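Local structure of translation initiation factor 6 (Methanocaldococcus jannaschii, 1G61) at residues A[5-10]-A[206-211]; A[47-52]-A[82-87]; A[69-74]-A[98-103]; A[112-117]-A[179-184]; A[120-125]-A[141-146]. The protein binds the 50S ribosomal subunit and keeps it from joining the 30S subunit to form the 70S initiation complex. One frame throughout, in Å; residues are numbered along the deposited sequence.

Contact 1. Residues A[5-10]-A[206-211]; sequences IRKYFS and GAVVGG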
# COMPACT_ATOMS: atom_id res chain seq x y z
N ILE A 5 9.76 -5.23 -11.11
CA ILE A 5 10.42 -6.52 -10.89
C ILE A 5 9.40 -7.44 -10.28
O ILE A 5 8.47 -7.03 -9.58
CB ILE A 5 11.65 -6.42 -9.95
CG1 ILE A 5 11.20 -6.10 -8.52
CG2 ILE A 5 12.65 -5.41 -10.48
CD1 ILE A 5 12.36 -5.97 -7.54
N ARG A 6 9.58 -8.70 -10.62
CA ARG A 6 8.90 -9.79 -9.94
C ARG A 6 9.67 -10.32 -8.76
O ARG A 6 10.86 -10.59 -8.91
CB ARG A 6 8.84 -10.97 -10.91
CG ARG A 6 7.59 -10.96 -11.75
CD ARG A 6 7.52 -12.29 -12.53
NE ARG A 6 6.50 -12.28 -13.55
CZ ARG A 6 6.64 -11.91 -14.83
NH1 ARG A 6 7.80 -11.48 -15.30
NH2 ARG A 6 5.60 -11.99 -15.63
N LYS A 7 9.05 -10.53 -7.62
CA LYS A 7 9.76 -11.02 -6.46
C LYS A 7 8.89 -11.96 -5.65
O LYS A 7 7.66 -11.75 -5.59
CB LYS A 7 10.16 -9.90 -5.48
CG LYS A 7 11.27 -9.00 -5.89
CD LYS A 7 12.60 -9.73 -5.90
CE LYS A 7 13.04 -9.99 -4.46
NZ LYS A 7 14.27 -10.83 -4.48
N TYR A 8 9.53 -12.91 -5.01
CA TYR A 8 8.98 -13.57 -3.85
C TYR A 8 9.79 -13.06 -2.66
O TYR A 8 10.98 -12.78 -2.79
CB TYR A 8 9.10 -15.08 -3.93
CG TYR A 8 8.50 -15.72 -5.15
CD1 TYR A 8 9.22 -15.86 -6.33
CD2 TYR A 8 7.18 -16.16 -5.10
CE1 TYR A 8 8.60 -16.46 -7.42
CE2 TYR A 8 6.56 -16.75 -6.19
CZ TYR A 8 7.30 -16.89 -7.35
OH TYR A 8 6.72 -17.49 -8.45
N PHE A 9 9.14 -12.91 -1.52
CA PHE A 9 9.83 -12.57 -0.26
C PHE A 9 9.97 -13.86 0.55
O PHE A 9 8.96 -14.30 1.14
CB PHE A 9 9.03 -11.54 0.52
CG PHE A 9 9.06 -10.13 -0.02
CD1 PHE A 9 9.85 -9.77 -1.13
CD2 PHE A 9 8.31 -9.15 0.60
CE1 PHE A 9 9.87 -8.47 -1.58
CE2 PHE A 9 8.32 -7.84 0.12
CZ PHE A 9 9.10 -7.51 -0.97
N SER A 10 11.18 -14.42 0.55
CA SER A 10 11.44 -15.69 1.21
C SER A 10 10.36 -16.70 0.82
O SER A 10 9.79 -17.42 1.66
CB SER A 10 11.53 -15.55 2.74
OG SER A 10 12.61 -14.66 3.05
N GLY A 206 8.23 2.86 -9.79
CA GLY A 206 8.42 1.46 -10.06
C GLY A 206 7.44 0.63 -9.24
O GLY A 206 6.62 1.16 -8.48
N ALA A 207 7.51 -0.70 -9.46
CA ALA A 207 6.63 -1.62 -8.72
C ALA A 207 7.38 -2.92 -8.44
O ALA A 207 8.27 -3.36 -9.20
CB ALA A 207 5.37 -1.92 -9.50
N VAL A 208 6.99 -3.56 -7.34
CA VAL A 208 7.40 -4.93 -7.01
C VAL A 208 6.13 -5.76 -7.10
O VAL A 208 5.17 -5.48 -6.36
CB VAL A 208 8.07 -5.04 -5.64
CG1 VAL A 208 8.55 -6.47 -5.38
CG2 VAL A 208 9.24 -4.06 -5.54
N VAL A 209 6.11 -6.75 -7.98
CA VAL A 209 4.91 -7.55 -8.13
C VAL A 209 5.18 -8.98 -7.69
O VAL A 209 6.33 -9.46 -7.89
CB VAL A 209 4.39 -7.58 -9.60
CG1 VAL A 209 5.32 -8.30 -10.53
CG2 VAL A 209 3.02 -8.22 -9.72
N GLY A 210 4.17 -9.65 -7.16
CA GLY A 210 4.40 -11.01 -6.70
C GLY A 210 4.93 -11.89 -7.83
O GLY A 210 4.54 -11.76 -9.01
N GLY A 211 5.82 -12.82 -7.48
CA GLY A 211 6.56 -13.66 -8.41
C GLY A 211 5.69 -14.51 -9.32
O GLY A 211 6.13 -14.93 -10.42

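Contact 2. Residues A[47-52]-A[82-87]; sequences KCLQTN and DRIKNF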
# COMPACT_ATOMS: atom_id res chain seq x y z
N LYS A 47 13.97 4.83 0.57
CA LYS A 47 14.65 4.43 1.79
C LYS A 47 13.82 3.32 2.44
O LYS A 47 12.61 3.49 2.64
CB LYS A 47 14.87 5.61 2.73
CG LYS A 47 15.83 6.66 2.17
CD LYS A 47 17.28 6.22 2.30
CE LYS A 47 18.27 7.29 1.83
NZ LYS A 47 19.68 6.88 2.12
N CYS A 48 14.45 2.21 2.75
CA CYS A 48 13.76 1.03 3.21
C CYS A 48 14.02 0.81 4.69
O CYS A 48 15.17 0.89 5.14
CB CYS A 48 14.23 -0.20 2.45
SG CYS A 48 13.63 -0.25 0.75
N LEU A 49 12.97 0.54 5.42
CA LEU A 49 13.06 0.15 6.83
C LEU A 49 12.51 -1.26 7.01
O LEU A 49 11.35 -1.51 6.59
CB LEU A 49 12.23 1.09 7.71
CG LEU A 49 12.13 0.65 9.18
CD1 LEU A 49 13.51 0.67 9.86
CD2 LEU A 49 11.13 1.52 9.95
N GLN A 50 13.28 -2.15 7.63
CA GLN A 50 12.77 -3.45 8.03
C GLN A 50 12.28 -3.34 9.47
O GLN A 50 13.03 -2.93 10.36
CB GLN A 50 13.87 -4.52 7.95
CG GLN A 50 14.22 -4.79 6.48
CD GLN A 50 15.24 -5.92 6.35
OE1 GLN A 50 14.84 -7.11 6.29
NE2 GLN A 50 16.50 -5.59 6.33
N THR A 51 11.01 -3.68 9.71
CA THR A 51 10.41 -3.56 11.03
C THR A 51 9.27 -4.55 11.16
O THR A 51 8.60 -4.90 10.18
CB THR A 51 9.96 -2.12 11.31
OG1 THR A 51 9.55 -2.00 12.69
CG2 THR A 51 8.76 -1.68 10.47
N ASN A 52 8.98 -4.99 12.38
CA ASN A 52 7.72 -5.59 12.72
C ASN A 52 6.68 -4.51 13.01
O ASN A 52 7.05 -3.37 13.34
CB ASN A 52 7.85 -6.43 14.00
CG ASN A 52 8.65 -7.72 13.86
OD1 ASN A 52 8.79 -8.27 12.77
ND2 ASN A 52 9.15 -8.17 15.00
N ASP A 82 9.32 3.37 18.35
CA ASP A 82 10.61 4.00 18.48
C ASP A 82 11.49 3.77 17.24
O ASP A 82 12.14 4.73 16.74
CB ASP A 82 11.37 3.52 19.72
CG ASP A 82 10.78 4.01 21.02
OD1 ASP A 82 11.26 3.55 22.08
OD2 ASP A 82 9.87 4.85 21.03
N ARG A 83 11.57 2.56 16.75
CA ARG A 83 12.35 2.16 15.60
C ARG A 83 11.88 2.95 14.37
O ARG A 83 12.69 3.47 13.58
CB ARG A 83 12.23 0.66 15.30
CG ARG A 83 12.98 0.22 14.04
CD ARG A 83 13.08 -1.30 13.96
NE ARG A 83 13.77 -1.70 12.76
CZ ARG A 83 15.10 -1.56 12.51
NH1 ARG A 83 15.92 -1.04 13.41
NH2 ARG A 83 15.57 -1.96 11.32
N ILE A 84 10.57 3.00 14.18
CA ILE A 84 10.03 3.73 13.02
C ILE A 84 10.31 5.22 13.12
O ILE A 84 10.78 5.83 12.14
CB ILE A 84 8.52 3.46 12.91
CG1 ILE A 84 8.24 2.00 12.55
CG2 ILE A 84 7.86 4.41 11.90
CD1 ILE A 84 6.81 1.55 12.74
N LYS A 85 10.06 5.85 14.25
CA LYS A 85 10.31 7.29 14.37
C LYS A 85 11.80 7.57 14.23
O LYS A 85 12.16 8.61 13.65
CB LYS A 85 9.75 7.80 15.72
CG LYS A 85 8.21 7.75 15.74
CD LYS A 85 7.65 8.41 16.99
CE LYS A 85 6.14 8.54 16.74
NZ LYS A 85 5.51 9.28 17.85
N ASN A 86 12.67 6.70 14.73
CA ASN A 86 14.11 6.93 14.58
C ASN A 86 14.50 6.89 13.10
O ASN A 86 15.29 7.75 12.64
CB ASN A 86 14.90 5.90 15.41
CG ASN A 86 16.39 6.07 15.16
OD1 ASN A 86 16.98 5.28 14.41
ND2 ASN A 86 16.94 7.06 15.79
N PHE A 87 13.98 5.94 12.35
CA PHE A 87 14.24 5.85 10.91
C PHE A 87 13.78 7.11 10.20
O PHE A 87 14.47 7.68 9.35
CB PHE A 87 13.49 4.62 10.39
CG PHE A 87 13.30 4.59 8.87
CD1 PHE A 87 14.35 4.22 8.04
CD2 PHE A 87 12.12 4.94 8.27
CE1 PHE A 87 14.18 4.20 6.66
CE2 PHE A 87 11.91 4.92 6.89
CZ PHE A 87 12.96 4.55 6.07

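Contact 3. Residues A[69-74]-A[98-103]; sequences GLLLPK and EIIKSK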
# COMPACT_ATOMS: atom_id res chain seq x y z
N GLY A 69 1.67 11.16 6.01
CA GLY A 69 1.31 10.50 7.25
C GLY A 69 1.63 9.03 7.22
O GLY A 69 1.82 8.41 6.14
N LEU A 70 1.69 8.44 8.40
CA LEU A 70 1.88 7.00 8.58
C LEU A 70 0.87 6.55 9.62
O LEU A 70 0.90 7.08 10.74
CB LEU A 70 3.32 6.70 9.07
CG LEU A 70 3.58 5.23 9.52
CD1 LEU A 70 3.43 4.26 8.39
CD2 LEU A 70 4.94 5.15 10.18
N LEU A 71 0.03 5.60 9.25
CA LEU A 71 -1.01 5.10 10.17
C LEU A 71 -0.59 3.74 10.74
O LEU A 71 -0.21 2.84 9.97
CB LEU A 71 -2.34 4.93 9.46
CG LEU A 71 -2.84 6.11 8.65
CD1 LEU A 71 -4.21 5.79 8.03
CD2 LEU A 71 -2.94 7.35 9.52
N LEU A 72 -0.70 3.60 12.05
CA LEU A 72 -0.30 2.36 12.72
C LEU A 72 -1.49 1.87 13.53
O LEU A 72 -2.26 2.69 14.06
CB LEU A 72 0.90 2.64 13.60
CG LEU A 72 2.17 3.00 12.83
CD1 LEU A 72 3.21 3.59 13.80
CD2 LEU A 72 2.73 1.78 12.12
N PRO A 73 -1.63 0.56 13.71
CA PRO A 73 -2.72 -0.00 14.51
C PRO A 73 -2.39 0.07 15.99
O PRO A 73 -1.23 0.29 16.42
CB PRO A 73 -2.75 -1.46 14.00
CG PRO A 73 -1.29 -1.79 13.78
CD PRO A 73 -0.77 -0.51 13.13
N LYS A 74 -3.45 -0.18 16.81
CA LYS A 74 -3.29 -0.02 18.25
C LYS A 74 -2.31 -1.04 18.82
O LYS A 74 -1.83 -0.86 19.95
CB LYS A 74 -4.65 -0.12 18.95
CG LYS A 74 -5.30 -1.50 18.80
CD LYS A 74 -6.69 -1.50 19.43
CE LYS A 74 -7.40 -2.83 19.18
NZ LYS A 74 -8.52 -3.05 20.14
N GLU A 98 0.38 8.41 13.22
CA GLU A 98 -0.92 8.39 13.91
C GLU A 98 -1.32 6.98 14.22
O GLU A 98 -1.33 6.13 13.30
CB GLU A 98 -1.96 9.09 13.03
CG GLU A 98 -3.39 8.91 13.47
CD GLU A 98 -3.78 9.59 14.77
OE1 GLU A 98 -2.92 10.26 15.38
OE2 GLU A 98 -4.96 9.47 15.19
N ILE A 99 -1.65 6.66 15.48
CA ILE A 99 -2.20 5.35 15.82
C ILE A 99 -3.72 5.46 15.66
O ILE A 99 -4.40 6.29 16.31
CB ILE A 99 -1.80 4.95 17.25
CG1 ILE A 99 -0.26 4.85 17.37
CG2 ILE A 99 -2.55 3.67 17.64
CD1 ILE A 99 0.23 4.58 18.78
N ILE A 100 -4.24 4.61 14.77
CA ILE A 100 -5.69 4.49 14.53
C ILE A 100 -6.17 3.36 15.43
O ILE A 100 -5.81 2.19 15.23
CB ILE A 100 -5.95 4.17 13.05
CG1 ILE A 100 -5.47 5.28 12.10
CG2 ILE A 100 -7.43 3.85 12.87
CD1 ILE A 100 -6.17 6.63 12.29
N LYS A 101 -6.94 3.76 16.46
CA LYS A 101 -7.28 2.81 17.51
C LYS A 101 -8.51 2.00 17.21
O LYS A 101 -9.40 1.76 18.03
CB LYS A 101 -7.47 3.59 18.83
CG LYS A 101 -6.18 4.26 19.27
CD LYS A 101 -6.35 5.07 20.54
CE LYS A 101 -5.10 5.88 20.88
NZ LYS A 101 -5.31 6.77 22.07
N SER A 102 -8.60 1.50 15.99
CA SER A 102 -9.72 0.66 15.60
C SER A 102 -9.61 -0.76 16.13
O SER A 102 -8.51 -1.30 16.31
CB SER A 102 -9.76 0.66 14.04
OG SER A 102 -8.44 0.37 13.49
N LYS A 103 -10.78 -1.41 16.35
CA LYS A 103 -10.76 -2.81 16.76
C LYS A 103 -10.21 -3.70 15.66
O LYS A 103 -9.59 -4.71 15.96
CB LYS A 103 -12.15 -3.25 17.20
CG LYS A 103 -12.62 -2.69 18.55
CD LYS A 103 -14.05 -3.06 18.90
CE LYS A 103 -14.54 -2.59 20.27
NZ LYS A 103 -13.91 -3.49 21.29
O HOH W 1 -5.95 -0.64 15.43
O HOH W 2 -10.00 -0.48 19.67
O HOH W 3 -9.35 -5.44 18.57

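Contact 4. Residues A[112-117]-A[179-184]; sequences LTNDKG and FKVEYI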
# COMPACT_ATOMS: atom_id res chain seq x y z
N LEU A 112 -6.87 2.72 1.33
CA LEU A 112 -6.15 2.81 0.06
C LEU A 112 -5.83 4.27 -0.19
O LEU A 112 -6.78 5.04 -0.33
CB LEU A 112 -7.05 2.24 -1.03
CG LEU A 112 -6.56 2.24 -2.46
CD1 LEU A 112 -5.44 1.22 -2.64
CD2 LEU A 112 -7.74 1.88 -3.38
N THR A 113 -4.57 4.67 -0.25
CA THR A 113 -4.22 6.09 -0.32
C THR A 113 -3.07 6.34 -1.26
O THR A 113 -2.12 5.55 -1.34
CB THR A 113 -3.91 6.64 1.08
OG1 THR A 113 -3.87 8.09 1.03
CG2 THR A 113 -2.57 6.14 1.67
N ASN A 114 -3.13 7.51 -1.92
CA ASN A 114 -1.91 8.05 -2.52
C ASN A 114 -1.66 9.41 -1.85
O ASN A 114 -2.16 9.64 -0.71
CB ASN A 114 -1.92 8.09 -4.03
CG ASN A 114 -3.00 8.98 -4.61
OD1 ASN A 114 -3.67 9.72 -3.88
ND2 ASN A 114 -3.16 8.93 -5.95
N ASP A 115 -0.95 10.34 -2.48
CA ASP A 115 -0.69 11.64 -1.87
C ASP A 115 -1.77 12.67 -2.20
O ASP A 115 -1.56 13.83 -1.83
CB ASP A 115 0.68 12.18 -2.35
CG ASP A 115 1.81 11.30 -1.85
OD1 ASP A 115 1.62 10.51 -0.91
OD2 ASP A 115 2.92 11.33 -2.42
N LYS A 116 -2.85 12.24 -2.86
CA LYS A 116 -3.91 13.12 -3.32
C LYS A 116 -5.29 12.70 -2.84
O LYS A 116 -6.18 13.57 -2.85
CB LYS A 116 -3.92 13.25 -4.88
CG LYS A 116 -2.61 13.89 -5.37
CD LYS A 116 -2.45 13.88 -6.88
CE LYS A 116 -2.00 12.53 -7.39
NZ LYS A 116 -1.86 12.54 -8.88
N GLY A 117 -5.50 11.44 -2.40
CA GLY A 117 -6.85 11.00 -1.98
C GLY A 117 -6.73 9.63 -1.31
O GLY A 117 -5.75 8.90 -1.53
N PHE A 179 -8.44 9.75 -6.67
CA PHE A 179 -7.01 9.62 -6.55
C PHE A 179 -6.28 10.56 -7.51
O PHE A 179 -5.04 10.67 -7.42
CB PHE A 179 -6.61 8.14 -6.82
CG PHE A 179 -7.08 7.23 -5.72
CD1 PHE A 179 -7.89 6.14 -6.01
CD2 PHE A 179 -6.68 7.46 -4.40
CE1 PHE A 179 -8.29 5.27 -4.98
CE2 PHE A 179 -7.08 6.60 -3.38
CZ PHE A 179 -7.89 5.53 -3.68
N LYS A 180 -7.03 11.26 -8.38
CA LYS A 180 -6.48 12.26 -9.31
C LYS A 180 -5.36 11.65 -10.14
O LYS A 180 -4.27 12.22 -10.29
CB LYS A 180 -5.99 13.48 -8.56
CG LYS A 180 -7.04 14.33 -7.91
CD LYS A 180 -8.05 14.70 -8.96
CE LYS A 180 -9.29 15.39 -8.42
NZ LYS A 180 -10.46 14.90 -9.23
N VAL A 181 -5.65 10.48 -10.72
CA VAL A 181 -4.67 9.77 -11.56
C VAL A 181 -5.09 9.77 -13.03
O VAL A 181 -6.28 9.80 -13.35
CB VAL A 181 -4.44 8.31 -11.11
CG1 VAL A 181 -3.73 8.35 -9.76
CG2 VAL A 181 -5.73 7.52 -10.98
N GLU A 182 -4.11 9.74 -13.93
CA GLU A 182 -4.47 9.77 -15.36
C GLU A 182 -4.51 8.34 -15.89
O GLU A 182 -5.07 8.11 -16.97
CB GLU A 182 -3.51 10.58 -16.21
CG GLU A 182 -3.39 12.05 -15.86
CD GLU A 182 -4.64 12.89 -15.99
OE1 GLU A 182 -5.63 12.55 -16.68
OE2 GLU A 182 -4.65 13.97 -15.36
N TYR A 183 -3.95 7.36 -15.16
CA TYR A 183 -3.91 5.96 -15.58
C TYR A 183 -4.76 5.16 -14.63
O TYR A 183 -4.66 5.33 -13.41
CB TYR A 183 -2.47 5.44 -15.53
CG TYR A 183 -1.52 6.15 -16.50
CD1 TYR A 183 -0.77 7.26 -16.14
CD2 TYR A 183 -1.41 5.70 -17.81
CE1 TYR A 183 0.07 7.89 -17.03
CE2 TYR A 183 -0.58 6.31 -18.73
CZ TYR A 183 0.16 7.41 -18.32
OH TYR A 183 0.97 7.98 -19.24
N ILE A 184 -5.60 4.26 -15.14
CA ILE A 184 -6.30 3.33 -14.28
C ILE A 184 -6.67 2.10 -15.10
O ILE A 184 -6.91 2.14 -16.31
CB ILE A 184 -7.56 3.98 -13.68
CG1 ILE A 184 -8.18 3.09 -12.60
CG2 ILE A 184 -8.58 4.34 -14.77
CD1 ILE A 184 -9.00 3.91 -11.61

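Contact 5. Residues A[120-125]-A[141-146]; sequences ISPELK and IGTIAE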
# COMPACT_ATOMS: atom_id res chain seq x y z
N ILE A 120 -11.53 4.56 2.35
CA ILE A 120 -11.48 3.77 3.57
C ILE A 120 -12.75 2.94 3.66
O ILE A 120 -13.86 3.34 3.28
CB ILE A 120 -11.33 4.66 4.84
CG1 ILE A 120 -12.60 5.46 5.18
CG2 ILE A 120 -10.10 5.54 4.73
CD1 ILE A 120 -12.53 6.22 6.50
N SER A 121 -12.55 1.74 4.25
CA SER A 121 -13.68 0.86 4.53
C SER A 121 -14.72 1.56 5.38
O SER A 121 -14.38 2.31 6.32
CB SER A 121 -13.16 -0.35 5.33
OG SER A 121 -14.27 -1.09 5.83
N PRO A 122 -16.01 1.30 5.14
CA PRO A 122 -17.04 1.82 6.04
C PRO A 122 -16.79 1.40 7.48
O PRO A 122 -17.23 2.13 8.40
CB PRO A 122 -18.34 1.14 5.52
CG PRO A 122 -18.05 0.91 4.06
CD PRO A 122 -16.59 0.51 4.05
N GLU A 123 -16.14 0.28 7.77
CA GLU A 123 -15.86 -0.12 9.16
C GLU A 123 -15.05 0.95 9.89
O GLU A 123 -15.17 1.00 11.12
CB GLU A 123 -15.08 -1.43 9.18
CG GLU A 123 -14.96 -2.08 10.54
CD GLU A 123 -14.35 -3.46 10.53
OE1 GLU A 123 -13.91 -3.91 9.46
OE2 GLU A 123 -14.27 -4.07 11.61
N LEU A 124 -14.27 1.73 9.15
CA LEU A 124 -13.44 2.76 9.78
C LEU A 124 -14.10 4.13 9.78
O LEU A 124 -13.37 5.11 10.07
CB LEU A 124 -12.08 2.84 9.09
CG LEU A 124 -11.19 1.59 9.28
CD1 LEU A 124 -9.88 1.87 8.55
CD2 LEU A 124 -10.96 1.20 10.74
N LYS A 125 -15.39 4.23 9.49
CA LYS A 125 -16.02 5.56 9.38
C LYS A 125 -15.74 6.46 10.58
O LYS A 125 -15.53 7.68 10.40
CB LYS A 125 -17.54 5.40 9.15
CG LYS A 125 -18.28 6.72 9.39
CD LYS A 125 -19.75 6.57 8.95
CE LYS A 125 -20.45 7.90 9.10
NZ LYS A 125 -19.79 8.76 10.12
N ILE A 141 -15.43 7.26 2.04
CA ILE A 141 -15.74 5.92 2.53
C ILE A 141 -16.28 5.12 1.37
O ILE A 141 -17.13 5.64 0.59
CB ILE A 141 -16.76 6.03 3.68
CG1 ILE A 141 -16.15 6.69 4.93
CG2 ILE A 141 -17.37 4.68 3.94
CD1 ILE A 141 -17.16 7.26 5.93
N GLY A 142 -15.88 3.85 1.23
CA GLY A 142 -16.54 3.05 0.18
C GLY A 142 -15.90 1.69 0.09
O GLY A 142 -15.13 1.28 1.00
N THR A 143 -16.21 1.01 -1.00
CA THR A 143 -15.79 -0.37 -1.26
C THR A 143 -15.09 -0.46 -2.61
O THR A 143 -15.07 0.54 -3.33
CB THR A 143 -17.01 -1.31 -1.24
OG1 THR A 143 -18.00 -0.78 -2.14
CG2 THR A 143 -17.69 -1.30 0.13
N ILE A 144 -14.54 -1.62 -2.93
CA ILE A 144 -13.97 -1.92 -4.24
C ILE A 144 -14.56 -3.23 -4.69
O ILE A 144 -14.35 -4.23 -3.99
CB ILE A 144 -12.42 -2.00 -4.21
CG1 ILE A 144 -11.76 -0.70 -3.82
CG2 ILE A 144 -11.89 -2.56 -5.55
CD1 ILE A 144 -11.54 0.26 -4.95
N ALA A 145 -15.31 -3.21 -5.81
CA ALA A 145 -15.94 -4.43 -6.33
C ALA A 145 -16.78 -5.02 -5.20
O ALA A 145 -16.78 -6.24 -5.03
CB ALA A 145 -14.93 -5.42 -6.87
N GLU A 146 -17.47 -4.20 -4.42
CA GLU A 146 -18.36 -4.58 -3.32
C GLU A 146 -17.64 -5.02 -2.07
O GLU A 146 -18.29 -5.35 -1.06
CB GLU A 146 -19.35 -5.71 -3.71
CG GLU A 146 -20.05 -5.45 -5.06
CD GLU A 146 -21.20 -6.40 -5.31
OE1 GLU A 146 -21.03 -7.38 -6.08
OE2 GLU A 146 -22.28 -6.12 -4.74

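Contact 1. Residues A[5-10]-A[206-211]
Gly211 lies with its CA over one face of the Tyr8 ring, 3.7 Å from the centroid and 19° off the normal, set toward the rim. This is a CH-pi contact, and a beta carbon on Gly211 would run into Tyr8 CE1. The ring is held by its hydroxyl as well, since Tyr8 OH is hydrogen-bonded to Asp212. Further back, Ile5 and Val208 stand side by side on one face of the sheet. Ile5 CG1 sits between its backbone N and carbonyl carbon (chi1 69°), which puts it beside Val208 CG2 at 4.1 Å. Beneath them the backbones pair in parallel: Ile5 N donates to Ala207 O at 3.1 Å, and Val209 N to Ile5 O at 2.9 Å. The pairing is consistent with the velcro closure described for this alpha-beta barrel, in which a strand from the start of the chain, 4-7, joins the sheet of strands 200-202 and 207-210 from near its end. The other methyl of Val208, CG1, meets Lys7 CG at 3.7 Å, while the ammonium of Lys7 reaches on to salt bridges with Asp36 and Glu39 of helix 34-44. Val43 of the same helix packs on both Ile5 and Val208.

Contact 2. Residues A[47-52]-A[82-87]
Gln50 O is gripped by two nitrogens of Arg83, which come to it side-on: NE at 2.8 Å and NH2 at 2.9 Å. The oxygen lies within 2° of the guanidinium plane, and both donors lie in the carbonyl plane, so the fork fixes the rotation of the guanidinium. The arginine chain is extended from CG to NE, with CG anti to the backbone N (chi1 177°), and this span carries the group from the helix to the strand. Leu49 CD1 lies over one face of the guanidinium, 3.6 Å from Arg83 NH2, and Thr51 OG1 meets the aliphatic Arg83 CD.

Leu49 also serves the apolar half of the contact. Its CB stands 3.6 Å above the centre of the Phe87 ring, almost on the normal, while Lys47 O lies at the ring's edge, 3.6 Å from Phe87 CZ. Leu49 CD2 meets Ile84 CG1 at 3.9 Å. An alanine in place of Phe87 would probably open a gap beneath Leu49 CB and leave Lys47 O without the ring edge beside it. Ile84 also touches Leu70 and Leu72 of strand 69-73. The 82-87 part of helix 78-90 runs nearly antiparallel to the edge strand 47-50, and the helix packs between two sheets, an arrangement typical of the pentein propeller, in which helices flank a ring of small mixed sheets.

Contact 3. Residues A[69-74]-A[98-103]
Leu71 and Ile100 pack obliquely on one face of a parallel strand pair, with Leu71 CB 4.1 Å from Ile100 CG1 and Leu107 covering both. Strands 69-73 and 96-100 are the two strands of a beta-alpha-beta unit, joined by helix 78-90, and the tight part of the contact is the run of backbone bonds from Leu70 to Ile100. Glu98 N donates to Leu70 O, Leu72 N to Glu98 O, and Ile100 N to Leu72 O at 2.8 Å. Leu71 CD2 rests 4.0 Å from Glu98 CB on the same face as Ile100.

Beyond Pro73 water mediates the pairing: Lys74 N and Ile100 O are 3.7 Å apart, and one water between the segments bridges them. It accepts from Lys74 N at 2.9 Å and donates to Ile100 O and Ser102 O, next to Lys101, the centre of an inverse gamma turn. The Lys74 chain, extended beyond CG, runs alongside residues 98-103, with CE 3.4 Å from Ser102 O. The ammonium works through water too, by way of one molecule to Lys101 O and another to Lys103 O. That last water lies 3.0 Å from Lys74 NZ and 2.7 Å from Lys103 O.

Contact 4. Residues A[112-117]-A[179-184]
Phe179 enters the contact edge first. Its CE2 lies between two carbonyl oxygens at the ring's rim, near its plane, Gly117 O at 3.2 Å and Leu112 O at 3.4 Å, where the ring's slightly positive C-H edge probably suits them. Leu112 CD2 closes on Phe179 CZ at 3.7 Å, the two side chains crossing at about a right angle. The backbone of Phe179 is bound as well: Asn114 ND2 donates to Phe179 O at 3.0 Å, almost straight (173°) and on a lone pair of the carbonyl. The Asn114 amide is turned 81° from the ring plane. Both its ends are engaged, because OD1 accepts from Lys116 N at 2.8 Å and from Gly117 N, while ND2 also bonds Thr157 O.

At Lys180 the carbonyl oxygen takes Lys116 NZ at 2.8 Å, with the ammonium standing above the carbonyl plane; Asn158 O is a second partner of that nitrogen. The aliphatic parts follow, Lys116 CD resting 3.9 Å from Lys180 CB. Val181 then adds its CG1 methyl beside Asn114 ND2.

A turn and a helix terminus are brought together here. Asn114 forms an Asx turn in the hairpin between strands 111-113 and 117-120, and Lys180, with positive phi, is the C-prime residue of the Schellman motif that ends helix 169-179, so a hairpin of one sheet meets a helix terminus beside the next, within the ring of sheets of the pentein fold.

Contact 5. Residues A[120-125]-A[141-146]
The carbonyl of Ile120 is the flat group on which the two segments meet: Gly142 N donates to Ile120 O at 2.9 Å, tilted 27° from the carbonyl plane, and Ile141 CA touches the same oxygen at 3.3 Å through its C-H. Ile141 CG2 lies against the Pro122 ring, nearest its CA at 3.6 Å and also touching CB and CG, while Pro122 CD is 3.5 Å from Gly142 O. Ile141 CG1 rests 3.8 Å from Ile120 CG1. With CG1 anti to the carbonyl carbon (chi1 -68°), that branch is turned to Ile120, and CG2 is left to face Pro122. Strands 117-120 and 138-141 run parallel here, linked by helix 128-135 in a beta-alpha-beta crossover, and the contact lies where both strands run out into loops. An alanine in place of Ile141 would probably open a gap between Ile120 and Pro122 and leave the aliphatic part of Lys125 without its partner. That partner is Ile141 CD1, which meets Lys125 CG at 3.7 Å. An ST turn follows the last strand residue: Ser121 OG accepts from Glu123 N at 3.0 Å as the chain winds into a 3-10 turn.

The five contacts sample a ring of small mixed sheets. Contact 1 joins the two ends of the chain and spans all the others in sequence. Its centre lies about 27 Å from those of contacts 3 and 5, on the far side of the chain's centre. Contacts 2 and 3 interlock, because helix 78-90 links the strands of contact 3: Ile84 CG2 meets Leu70 CD2 at 3.5 Å. Contact 3 touches contact 5 through Ser102 CB and Leu124 CD2, 3.6 Å apart. Contacts 4 and 5 adjoin in sequence, their centres about 16 Å apart, while contacts 2 and 5 are about 29 Å apart between centres.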